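Local coordinates for protein PmoF1 (Methylocystis sp. ATCC 49242, PDB 6P1E) that binds copper(II) through a PCuAC domain and probably serves as a copper chaperone in a methane-oxidizing bacterium, at residues E4-V12 with L105-D116; F32-L43 with P68-L79. All blocks are in the same frame, centred on the assembly; numbering follows the deposited sequence. Where two conformers were deposited one is given.

Interaction 1: residues E4-V12 with L105-D116; sequences EYDVGKLKV and LVFEKAGEVVID
Y5 lies across I115 at about a right angle. From the base outward, its CB meets a methyl of V113 (CG2, 4.1 Å); CG and CD2 rest on I115 CG2, which sits over one ring face, 3.8 Å from the centroid, as a CH-pi contact; CE2 passes I115 CB, CZ nears D116 N, and OH accepts a bond from D116 N (3.0 Å to Y5 OH, bent to 146°). The same hydroxyl donates to a water that also lies by D116 O. An aromatic with a polar tip suits a place where the ring packs on I115 and the hydroxyl reaches backbone and water, and an alanine in its place would probably uncover I115 CG2 and leave D116 N without this acceptor. Within the all-β fold of the PCuAC domain, the antiparallel hairpin 4-12, with its type II' turn from V7 to L10, packs on the hairpin 105-116. At the turn end, L10 CD1 stands over one face of the F107 ring, 3.7 Å from its centroid. V7 puts CG2 anti to its backbone N, by A110, while CG1 reaches F107 CE2 (3.8 Å). V12 CG1 meets L105 CD1 tip to tip at 3.9 Å, branched aliphatics filling the interior beside F107.

Interaction 2: residues F32-L43 with P68-L79; sequences FIHNNGDTPDKL and PVLLPPKQKITL. With CU (copper (II) ion), chain F.
N35 knots this contact together. With CG anti to the backbone N (chi1 -173°), its amide turns inward: ND2 donates to L71 O at 2.9 Å, that oxygen lying in the amide plane although the donor stands above the carbonyl plane, and also to T39 O, while OD1 accepts from G37 N in an Asx turn. D41 N reaches L71 O from the opposite face, so two donors grip one carbonyl. An asparagine suits this buried place because it can give and accept at once, holding the 36-40 loop against 71-73. Packing is close on the same side: I33 CG2 meets L71 CD2 at 3.7 Å, the two side chains crossing at about a right angle, and L43 CB meets V69 CB. The backbones run antiparallel, I33 pairing with I77 and L43 with V69.

The loop end is looser. K74 curls back, its NZ bonded to N36 O (2.8 Å), whereas D38, seen in two positions, makes no firm ion pair with it. Farther along, the K42 chain lies extended beside exposed L70.

On the face bearing F32, H34 and K76, K76 CB covers one face of the imidazole, 3.8 Å from the H34 ring centroid, and H34 NE2 binds copper at 2.0 Å. H14 of the second subunit binds the same ion, which thus bridges the dimer, and stacks its ring on F32. Strand 10-18 flanks strand 27-35, bringing E13 beside H34, and strand 100-107 lies next to 41-47, with F107 against D41, L43 and L71.

How the interactions relate
Interaction 2 is nested along the chain within the loop closed by interaction 1, and their centres lie about 11 Å apart. Neighbouring strands of one sheet join them: K11 O is 2.8 Å from H34 N, a probable hydrogen bond that ties the hairpin 4-12 to the copper-binding strand, and along the same seam L10 CD2 packs on N35 OD1 at 3.5 Å. At the other seam, K109 N approaches D41 OD1 to 2.9 Å, probably bonded, fastening the 107-111 turn to strand 41-47. The dimer-bridging copper belongs to interaction 2 through H34, beside which lies E13, the chain's other metal-site residue; the side chain of V12 in interaction 1 stays about 9 Å from a copper ion.

Interaction 1: residues E4-V12 with L105-D116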
loop_
_atom_site.group_PDB
_atom_site.type_symbol
_atom_site.label_atom_id
_atom_site.label_comp_id
_atom_site.label_asym_id
_atom_site.label_seq_id
_atom_site.Cartn_x
_atom_site.Cartn_y
_atom_site.Cartn_z
ATOM N N GLU B 4 -10.705 -5.722 -0.248
ATOM C CA GLU B 4 -10.004 -6.945 -0.624
ATOM C C GLU B 4 -10.891 -7.814 -1.504
ATOM O O GLU B 4 -12.107 -7.873 -1.318
ATOM C CB GLU B 4 -9.535 -7.730 0.603
ATOM C CG GLU B 4 -10.630 -8.232 1.525
ATOM C CD GLU B 4 -10.066 -9.005 2.707
ATOM O OE1 GLU B 4 -9.007 -9.650 2.544
ATOM O OE2 GLU B 4 -10.674 -8.962 3.796
ATOM N N TYR B 5 -10.265 -8.464 -2.478
ATOM C CA TYR B 5 -10.966 -9.286 -3.455
ATOM C C TYR B 5 -10.327 -10.663 -3.529
ATOM O O TYR B 5 -9.111 -10.788 -3.663
ATOM C CB TYR B 5 -10.954 -8.605 -4.823
ATOM C CG TYR B 5 -11.572 -7.230 -4.787
ATOM C CD1 TYR B 5 -12.918 -7.048 -5.067
ATOM C CD2 TYR B 5 -10.813 -6.115 -4.459
ATOM C CE1 TYR B 5 -13.491 -5.793 -5.027
ATOM C CE2 TYR B 5 -11.377 -4.855 -4.415
ATOM C CZ TYR B 5 -12.716 -4.700 -4.702
ATOM O OH TYR B 5 -13.286 -3.448 -4.661
ATOM N N ASP B 6 -11.163 -11.691 -3.456
ATOM C CA ASP B 6 -10.697 -13.069 -3.523
ATOM C C ASP B 6 -10.972 -13.630 -4.905
ATOM O O ASP B 6 -12.041 -13.402 -5.472
ATOM C CB ASP B 6 -11.394 -13.936 -2.472
ATOM C CG ASP B 6 -11.207 -13.412 -1.059
ATOM O OD1 ASP B 6 -10.048 -13.251 -0.629
ATOM O OD2 ASP B 6 -12.223 -13.158 -0.382
ATOM N N VAL B 7 -9.990 -14.331 -5.461
ATOM C CA VAL B 7 -10.209 -15.113 -6.674
ATOM C C VAL B 7 -9.362 -16.383 -6.590
ATOM O O VAL B 7 -8.145 -16.326 -6.403
ATOM C CB VAL B 7 -9.884 -14.294 -7.951
ATOM C CG1 VAL B 7 -8.433 -13.810 -7.958
ATOM C CG2 VAL B 7 -10.201 -15.103 -9.203
ATOM N N GLY B 8 -10.018 -17.533 -6.707
ATOM C CA GLY B 8 -9.363 -18.794 -6.421
ATOM C C GLY B 8 -8.759 -18.735 -5.030
ATOM O O GLY B 8 -9.431 -18.343 -4.073
ATOM N N LYS B 9 -7.486 -19.100 -4.921
ATOM C CA LYS B 9 -6.771 -19.035 -3.649
ATOM C C LYS B 9 -5.892 -17.791 -3.568
ATOM O O LYS B 9 -5.003 -17.703 -2.719
ATOM C CB LYS B 9 -5.932 -20.295 -3.444
ATOM C CG LYS B 9 -6.773 -21.551 -3.302
ATOM C CD LYS B 9 -5.937 -22.745 -2.884
ATOM C CE LYS B 9 -6.783 -24.005 -2.784
ATOM N NZ LYS B 9 -7.932 -23.845 -1.849
ATOM N N LEU B 10 -6.139 -16.838 -4.463
ATOM C CA LEU B 10 -5.466 -15.544 -4.422
ATOM C C LEU B 10 -6.299 -14.526 -3.659
ATOM O O LEU B 10 -7.529 -14.592 -3.651
ATOM C CB LEU B 10 -5.194 -15.010 -5.833
ATOM C CG LEU B 10 -4.540 -15.958 -6.838
ATOM C CD1 LEU B 10 -4.339 -15.244 -8.168
ATOM C CD2 LEU B 10 -3.222 -16.483 -6.303
ATOM N N LYS B 11 -5.620 -13.581 -3.024
ATOM C CA LYS B 11 -6.288 -12.442 -2.411
ATOM C C LYS B 11 -5.624 -11.178 -2.912
ATOM O O LYS B 11 -4.405 -11.031 -2.819
ATOM C CB LYS B 11 -6.231 -12.509 -0.884
ATOM C CG LYS B 11 -6.911 -13.728 -0.286
ATOM C CD LYS B 11 -7.263 -13.500 1.176
ATOM C CE LYS B 11 -7.928 -14.725 1.784
ATOM N NZ LYS B 11 -8.156 -14.585 3.250
ATOM N N VAL B 12 -6.433 -10.272 -3.448
ATOM C CA VAL B 12 -5.952 -8.971 -3.882
ATOM C C VAL B 12 -6.379 -7.981 -2.818
ATOM O O VAL B 12 -7.569 -7.711 -2.651
ATOM C CB VAL B 12 -6.524 -8.573 -5.254
ATOM C CG1 VAL B 12 -6.032 -7.189 -5.665
ATOM C CG2 VAL B 12 -6.154 -9.611 -6.302
ATOM N N LEU B 105 -8.674 -7.646 -13.210
ATOM C CA LEU B 105 -7.375 -8.296 -13.173
ATOM C C LEU B 105 -7.527 -9.688 -13.757
ATOM O O LEU B 105 -8.481 -10.396 -13.439
ATOM C CB LEU B 105 -6.826 -8.365 -11.746
ATOM C CG LEU B 105 -6.788 -7.051 -10.962
ATOM C CD1 LEU B 105 -6.231 -7.288 -9.564
ATOM C CD2 LEU B 105 -5.983 -5.990 -11.695
ATOM N N VAL B 106 -6.585 -10.072 -14.610
ATOM C CA VAL B 106 -6.625 -11.369 -15.267
ATOM C C VAL B 106 -5.433 -12.199 -14.822
ATOM O O VAL B 106 -4.283 -11.847 -15.086
ATOM C CB VAL B 106 -6.617 -11.233 -16.803
ATOM C CG1 VAL B 106 -6.798 -12.595 -17.461
ATOM C CG2 VAL B 106 -7.706 -10.269 -17.262
ATOM N N PHE B 107 -5.722 -13.292 -14.124
ATOM C CA PHE B 107 -4.696 -14.216 -13.663
ATOM C C PHE B 107 -4.685 -15.445 -14.563
ATOM O O PHE B 107 -5.743 -15.917 -14.979
ATOM C CB PHE B 107 -4.941 -14.607 -12.207
ATOM C CG PHE B 107 -4.877 -13.449 -11.254
ATOM C CD1 PHE B 107 -3.662 -13.019 -10.745
ATOM C CD2 PHE B 107 -6.031 -12.779 -10.880
ATOM C CE1 PHE B 107 -3.599 -11.949 -9.868
ATOM C CE2 PHE B 107 -5.976 -11.708 -10.006
ATOM C CZ PHE B 107 -4.760 -11.292 -9.500
ATOM N N GLU B 108 -3.495 -15.953 -14.868
ATOM C CA GLU B 108 -3.356 -17.065 -15.810
ATOM C C GLU B 108 -4.187 -18.283 -15.407
ATOM O O GLU B 108 -4.838 -18.899 -16.251
ATOM C CB GLU B 108 -1.889 -17.477 -15.958
ATOM C CG GLU B 108 -1.684 -18.596 -16.983
ATOM C CD GLU B 108 -0.228 -18.976 -17.174
ATOM O OE1 GLU B 108 0.559 -18.848 -16.212
ATOM O OE2 GLU B 108 0.127 -19.407 -18.293
ATOM N N LYS B 109 -4.148 -18.632 -14.124
ATOM C CA LYS B 109 -4.842 -19.818 -13.624
ATOM C C LYS B 109 -6.172 -19.477 -12.942
ATOM O O LYS B 109 -7.188 -20.119 -13.199
ATOM C CB LYS B 109 -3.950 -20.579 -12.639
ATOM C CG LYS B 109 -2.584 -20.971 -13.187
ATOM C CD LYS B 109 -2.692 -21.968 -14.329
ATOM C CE LYS B 109 -1.317 -22.363 -14.848
ATOM N NZ LYS B 109 -1.393 -23.352 -15.958
ATOM N N ALA B 110 -6.159 -18.466 -12.078
ATOM C CA ALA B 110 -7.323 -18.153 -11.249
ATOM C C ALA B 110 -8.448 -17.467 -12.026
ATOM O O ALA B 110 -9.589 -17.428 -11.569
ATOM C CB ALA B 110 -6.899 -17.279 -10.076
ATOM N N GLY B 111 -8.125 -16.940 -13.201
ATOM C CA GLY B 111 -9.105 -16.273 -14.039
ATOM C C GLY B 111 -9.250 -14.800 -13.709
ATOM O O GLY B 111 -8.325 -14.181 -13.181
ATOM N N GLU B 112 -10.416 -14.243 -14.025
ATOM C CA GLU B 112 -10.643 -12.804 -13.920
ATOM C C GLU B 112 -11.347 -12.417 -12.618
ATOM O O GLU B 112 -12.172 -13.169 -12.097
ATOM C CB GLU B 112 -11.461 -12.320 -15.121
ATOM C CG GLU B 112 -10.817 -12.654 -16.461
ATOM C CD GLU B 112 -11.506 -11.988 -17.636
ATOM O OE1 GLU B 112 -12.624 -11.471 -17.455
ATOM O OE2 GLU B 112 -10.929 -11.984 -18.745
ATOM N N VAL B 113 -11.001 -11.245 -12.094
ATOM C CA VAL B 113 -11.699 -10.679 -10.947
ATOM C C VAL B 113 -11.878 -9.178 -11.164
ATOM O O VAL B 113 -10.938 -8.480 -11.544
ATOM C CB VAL B 113 -10.955 -10.959 -9.614
ATOM C CG1 VAL B 113 -9.541 -10.386 -9.627
ATOM C CG2 VAL B 113 -11.754 -10.411 -8.430
ATOM N N VAL B 114 -13.098 -8.694 -10.964
ATOM C CA VAL B 114 -13.378 -7.268 -11.070
ATOM C C VAL B 114 -13.159 -6.615 -9.715
ATOM O O VAL B 114 -13.653 -7.098 -8.693
ATOM C CB VAL B 114 -14.812 -6.997 -11.555
ATOM C CG1 VAL B 114 -15.101 -5.499 -11.593
ATOM C CG2 VAL B 114 -15.031 -7.612 -12.929
ATOM N N ILE B 115 -12.425 -5.508 -9.718
ATOM C CA ILE B 115 -12.099 -4.799 -8.492
ATOM C C ILE B 115 -12.461 -3.331 -8.621
ATOM O O ILE B 115 -12.667 -2.827 -9.724
ATOM C CB ILE B 115 -10.600 -4.920 -8.144
ATOM C CG1 ILE B 115 -9.736 -4.228 -9.207
ATOM C CG2 ILE B 115 -10.210 -6.387 -8.011
ATOM C CD1 ILE B 115 -8.277 -4.107 -8.827
ATOM N N ASP B 116 -12.535 -2.659 -7.480
ATOM C CA ASP B 116 -12.699 -1.216 -7.440
ATOM C C ASP B 116 -11.478 -0.646 -6.738
ATOM O O ASP B 116 -11.307 -0.819 -5.532
ATOM C CB ASP B 116 -13.992 -0.832 -6.719
ATOM C CG ASP B 116 -14.246 0.663 -6.728
ATOM O OD1 ASP B 116 -13.801 1.337 -7.681
ATOM O OD2 ASP B 116 -14.898 1.164 -5.788
HETATM O O HOH W 1 -11.278 -1.375 -3.141
#

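Interaction 2: residues F32-L43 with P68-L79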
loop_
_atom_site.group_PDB
_atom_site.type_symbol
_atom_site.label_atom_id
_atom_site.label_comp_id
_atom_site.label_asym_id
_atom_site.label_seq_id
_atom_site.Cartn_x
_atom_site.Cartn_y
_atom_site.Cartn_z
ATOM N N PHE B 32 -1.566 -5.393 -3.022
ATOM C CA PHE B 32 -0.875 -6.492 -2.372
ATOM C C PHE B 32 -1.557 -7.782 -2.790
ATOM O O PHE B 32 -2.748 -7.965 -2.540
ATOM C CB PHE B 32 -0.893 -6.319 -0.855
ATOM C CG PHE B 32 -0.464 -4.953 -0.403
ATOM C CD1 PHE B 32 0.852 -4.704 -0.070
ATOM C CD2 PHE B 32 -1.375 -3.914 -0.329
ATOM C CE1 PHE B 32 1.253 -3.448 0.344
ATOM C CE2 PHE B 32 -0.980 -2.657 0.081
ATOM C CZ PHE B 32 0.335 -2.423 0.415
ATOM N N ILE B 33 -0.808 -8.683 -3.415
ATOM C CA ILE B 33 -1.397 -9.915 -3.917
ATOM C C ILE B 33 -0.811 -11.093 -3.162
ATOM O O ILE B 33 0.392 -11.345 -3.201
ATOM C CB ILE B 33 -1.174 -10.075 -5.432
ATOM C CG1 ILE B 33 -1.702 -8.837 -6.166
ATOM C CG2 ILE B 33 -1.879 -11.327 -5.945
ATOM C CD1 ILE B 33 -1.406 -8.810 -7.655
ATOM N N HIS B 34 -1.696 -11.806 -2.472
ATOM C CA HIS B 34 -1.337 -12.963 -1.669
ATOM C C HIS B 34 -1.744 -14.226 -2.406
ATOM O O HIS B 34 -2.904 -14.375 -2.792
ATOM C CB HIS B 34 -2.025 -12.911 -0.303
ATOM C CG HIS B 34 -1.606 -11.755 0.550
ATOM N ND1 HIS B 34 -0.894 -11.915 1.718
ATOM C CD2 HIS B 34 -1.795 -10.421 0.404
ATOM C CE1 HIS B 34 -0.661 -10.732 2.257
ATOM N NE2 HIS B 34 -1.199 -9.810 1.479
ATOM N N ASN B 35 -0.790 -15.127 -2.605
ATOM C CA ASN B 35 -1.095 -16.442 -3.143
ATOM C C ASN B 35 -1.109 -17.456 -2.008
ATOM O O ASN B 35 -0.058 -17.882 -1.527
ATOM C CB ASN B 35 -0.082 -16.852 -4.214
ATOM C CG ASN B 35 -0.465 -18.144 -4.911
ATOM O OD1 ASN B 35 -1.409 -18.827 -4.505
ATOM N ND2 ASN B 35 0.275 -18.495 -5.956
ATOM N N ASN B 36 -2.311 -17.818 -1.576
ATOM C CA ASN B 36 -2.491 -18.737 -0.460
ATOM C C ASN B 36 -2.631 -20.182 -0.936
ATOM O O ASN B 36 -2.960 -21.073 -0.147
ATOM C CB ASN B 36 -3.723 -18.340 0.358
ATOM C CG ASN B 36 -3.573 -16.979 1.014
ATOM O OD1 ASN B 36 -2.489 -16.612 1.471
ATOM N ND2 ASN B 36 -4.663 -16.222 1.061
ATOM N N GLY B 37 -2.374 -20.412 -2.222
ATOM C CA GLY B 37 -2.468 -21.745 -2.792
ATOM C C GLY B 37 -1.106 -22.408 -2.879
ATOM O O GLY B 37 -0.086 -21.770 -2.616
ATOM N N ASP B 38 -1.092 -23.681 -3.266
ATOM C CA ASP B 38 0.136 -24.468 -3.347
ATOM C C ASP B 38 0.691 -24.513 -4.768
ATOM O O ASP B 38 1.672 -25.210 -5.037
ATOM C CB ASP B 38 -0.117 -25.894 -2.846
ATOM C CG ASP B 38 -0.130 -25.991 -1.330
ATOM O OD1 ASP B 38 0.776 -25.422 -0.685
ATOM O OD2 ASP B 38 -1.044 -26.643 -0.784
ATOM N N THR B 39 0.047 -23.786 -5.677
ATOM C CA THR B 39 0.479 -23.716 -7.071
ATOM C C THR B 39 0.729 -22.265 -7.478
ATOM O O THR B 39 0.073 -21.354 -6.971
ATOM C CB THR B 39 -0.558 -24.343 -8.018
ATOM O OG1 THR B 39 -1.816 -23.675 -7.870
ATOM C CG2 THR B 39 -0.727 -25.820 -7.709
ATOM N N PRO B 40 1.687 -22.039 -8.391
ATOM C CA PRO B 40 1.979 -20.667 -8.812
ATOM C C PRO B 40 0.894 -20.091 -9.713
ATOM O O PRO B 40 0.120 -20.844 -10.307
ATOM C CB PRO B 40 3.297 -20.811 -9.576
ATOM C CG PRO B 40 3.251 -22.191 -10.122
ATOM C CD PRO B 40 2.533 -23.020 -9.093
ATOM N N ASP B 41 0.849 -18.766 -9.807
ATOM C CA ASP B 41 -0.031 -18.084 -10.746
ATOM C C ASP B 41 0.689 -16.845 -11.263
ATOM O O ASP B 41 1.829 -16.580 -10.880
ATOM C CB ASP B 41 -1.362 -17.709 -10.083
ATOM C CG ASP B 41 -2.520 -17.651 -11.073
ATOM O OD1 ASP B 41 -2.277 -17.414 -12.277
ATOM O OD2 ASP B 41 -3.679 -17.845 -10.647
ATOM N N LYS B 42 0.030 -16.098 -12.141
ATOM C CA LYS B 42 0.612 -14.891 -12.714
ATOM C C LYS B 42 -0.471 -13.865 -12.986
ATOM O O LYS B 42 -1.547 -14.220 -13.453
ATOM C CB LYS B 42 1.334 -15.199 -14.028
ATOM C CG LYS B 42 2.419 -16.254 -13.954
ATOM C CD LYS B 42 3.081 -16.411 -15.316
ATOM C CE LYS B 42 4.067 -17.565 -15.342
ATOM N NZ LYS B 42 4.675 -17.742 -16.690
ATOM N N LEU B 43 -0.190 -12.597 -12.704
ATOM C CA LEU B 43 -1.019 -11.518 -13.222
ATOM C C LEU B 43 -0.527 -11.225 -14.635
ATOM O O LEU B 43 0.592 -10.743 -14.818
ATOM C CB LEU B 43 -0.943 -10.273 -12.338
ATOM C CG LEU B 43 -1.743 -9.064 -12.835
ATOM C CD1 LEU B 43 -3.236 -9.351 -12.819
ATOM C CD2 LEU B 43 -1.420 -7.832 -12.003
ATOM N N PRO B 68 4.775 -9.949 -16.773
ATOM C CA PRO B 68 3.733 -10.323 -15.813
ATOM C C PRO B 68 4.238 -10.303 -14.376
ATOM O O PRO B 68 5.447 -10.371 -14.150
ATOM C CB PRO B 68 3.359 -11.747 -16.239
ATOM C CG PRO B 68 4.582 -12.267 -16.914
ATOM C CD PRO B 68 5.173 -11.084 -17.624
ATOM N N VAL B 69 3.322 -10.206 -13.421
ATOM C CA VAL B 69 3.671 -10.365 -12.017
ATOM C C VAL B 69 3.608 -11.846 -11.675
ATOM O O VAL B 69 2.541 -12.458 -11.729
ATOM C CB VAL B 69 2.734 -9.568 -11.088
ATOM C CG1 VAL B 69 3.129 -9.766 -9.633
ATOM C CG2 VAL B 69 2.764 -8.092 -11.447
ATOM N N LEU B 70 4.760 -12.421 -11.349
ATOM C CA LEU B 70 4.823 -13.812 -10.929
ATOM C C LEU B 70 4.345 -13.935 -9.486
ATOM O O LEU B 70 4.705 -13.125 -8.631
ATOM C CB LEU B 70 6.244 -14.353 -11.082
ATOM C CG LEU B 70 6.857 -14.198 -12.480
ATOM C CD1 LEU B 70 8.222 -14.864 -12.544
ATOM C CD2 LEU B 70 5.941 -14.758 -13.562
ATOM N N LEU B 71 3.532 -14.954 -9.231
ATOM C CA LEU B 71 2.918 -15.160 -7.924
ATOM C C LEU B 71 3.239 -16.557 -7.405
ATOM O O LEU B 71 2.449 -17.487 -7.576
ATOM C CB LEU B 71 1.403 -14.952 -8.008
ATOM C CG LEU B 71 0.982 -13.570 -8.513
ATOM C CD1 LEU B 71 -0.492 -13.551 -8.878
ATOM C CD2 LEU B 71 1.293 -12.507 -7.469
ATOM N N PRO B 72 4.415 -16.717 -6.782
ATOM C CA PRO B 72 4.800 -18.025 -6.246
ATOM C C PRO B 72 3.820 -18.517 -5.187
ATOM O O PRO B 72 3.170 -17.700 -4.533
ATOM C CB PRO B 72 6.181 -17.766 -5.631
ATOM C CG PRO B 72 6.678 -16.528 -6.287
ATOM C CD PRO B 72 5.467 -15.705 -6.582
ATOM N N PRO B 73 3.707 -19.843 -5.020
ATOM C CA PRO B 73 2.774 -20.389 -4.030
ATOM C C PRO B 73 3.146 -19.986 -2.608
ATOM O O PRO B 73 4.332 -19.860 -2.299
ATOM C CB PRO B 73 2.899 -21.904 -4.221
ATOM C CG PRO B 73 4.229 -22.107 -4.853
ATOM C CD PRO B 73 4.473 -20.901 -5.704
ATOM N N LYS B 74 2.138 -19.770 -1.769
ATOM C CA LYS B 74 2.349 -19.483 -0.356
ATOM C C LYS B 74 3.264 -18.282 -0.155
ATOM O O LYS B 74 4.076 -18.253 0.773
ATOM C CB LYS B 74 2.918 -20.715 0.352
ATOM C CG LYS B 74 2.029 -21.944 0.237
ATOM C CD LYS B 74 0.657 -21.708 0.856
ATOM C CE LYS B 74 -0.165 -22.985 0.901
ATOM N NZ LYS B 74 -1.491 -22.779 1.544
ATOM N N GLN B 75 3.133 -17.306 -1.047
ATOM C CA GLN B 75 3.879 -16.059 -0.955
ATOM C C GLN B 75 2.989 -14.883 -1.305
ATOM O O GLN B 75 1.932 -15.044 -1.917
ATOM C CB GLN B 75 5.105 -16.073 -1.873
ATOM C CG GLN B 75 6.216 -17.002 -1.409
ATOM C CD GLN B 75 7.535 -16.718 -2.104
ATOM O OE1 GLN B 75 7.949 -15.565 -2.226
ATOM N NE2 GLN B 75 8.207 -17.770 -2.553
ATOM N N LYS B 76 3.431 -13.698 -0.906
ATOM C CA LYS B 76 2.736 -12.465 -1.225
ATOM C C LYS B 76 3.672 -11.571 -2.024
ATOM O O LYS B 76 4.891 -11.631 -1.856
ATOM C CB LYS B 76 2.274 -11.764 0.050
ATOM C CG LYS B 76 3.416 -11.403 0.985
ATOM C CD LYS B 76 3.010 -11.479 2.447
ATOM C CE LYS B 76 4.226 -11.332 3.356
ATOM N NZ LYS B 76 3.881 -10.900 4.741
ATOM N N ILE B 77 3.092 -10.755 -2.898
ATOM C CA ILE B 77 3.850 -9.821 -3.722
ATOM C C ILE B 77 3.270 -8.426 -3.563
ATOM O O ILE B 77 2.053 -8.239 -3.621
ATOM C CB ILE B 77 3.833 -10.213 -5.214
ATOM C CG1 ILE B 77 4.365 -11.638 -5.406
ATOM C CG2 ILE B 77 4.644 -9.217 -6.041
ATOM C CD1 ILE B 77 5.830 -11.823 -5.031
ATOM N N THR B 78 4.154 -7.453 -3.377
ATOM C CA THR B 78 3.759 -6.056 -3.273
ATOM C C THR B 78 3.977 -5.303 -4.562
ATOM O O THR B 78 5.094 -5.266 -5.084
ATOM C CB THR B 78 4.554 -5.324 -2.193
ATOM O OG1 THR B 78 4.573 -6.107 -1.002
ATOM C CG2 THR B 78 3.955 -3.954 -1.905
ATOM N N LEU B 79 2.909 -4.703 -5.068
ATOM C CA LEU B 79 3.030 -3.689 -6.100
ATOM C C LEU B 79 2.930 -2.344 -5.394
ATOM O O LEU B 79 1.888 -2.015 -4.829
ATOM C CB LEU B 79 1.952 -3.831 -7.175
ATOM C CG LEU B 79 1.789 -5.215 -7.817
ATOM C CD1 LEU B 79 0.804 -5.138 -8.980
ATOM C CD2 LEU B 79 3.120 -5.800 -8.267
HETATM CU CU CU F . -1.154 -7.925 2.113
#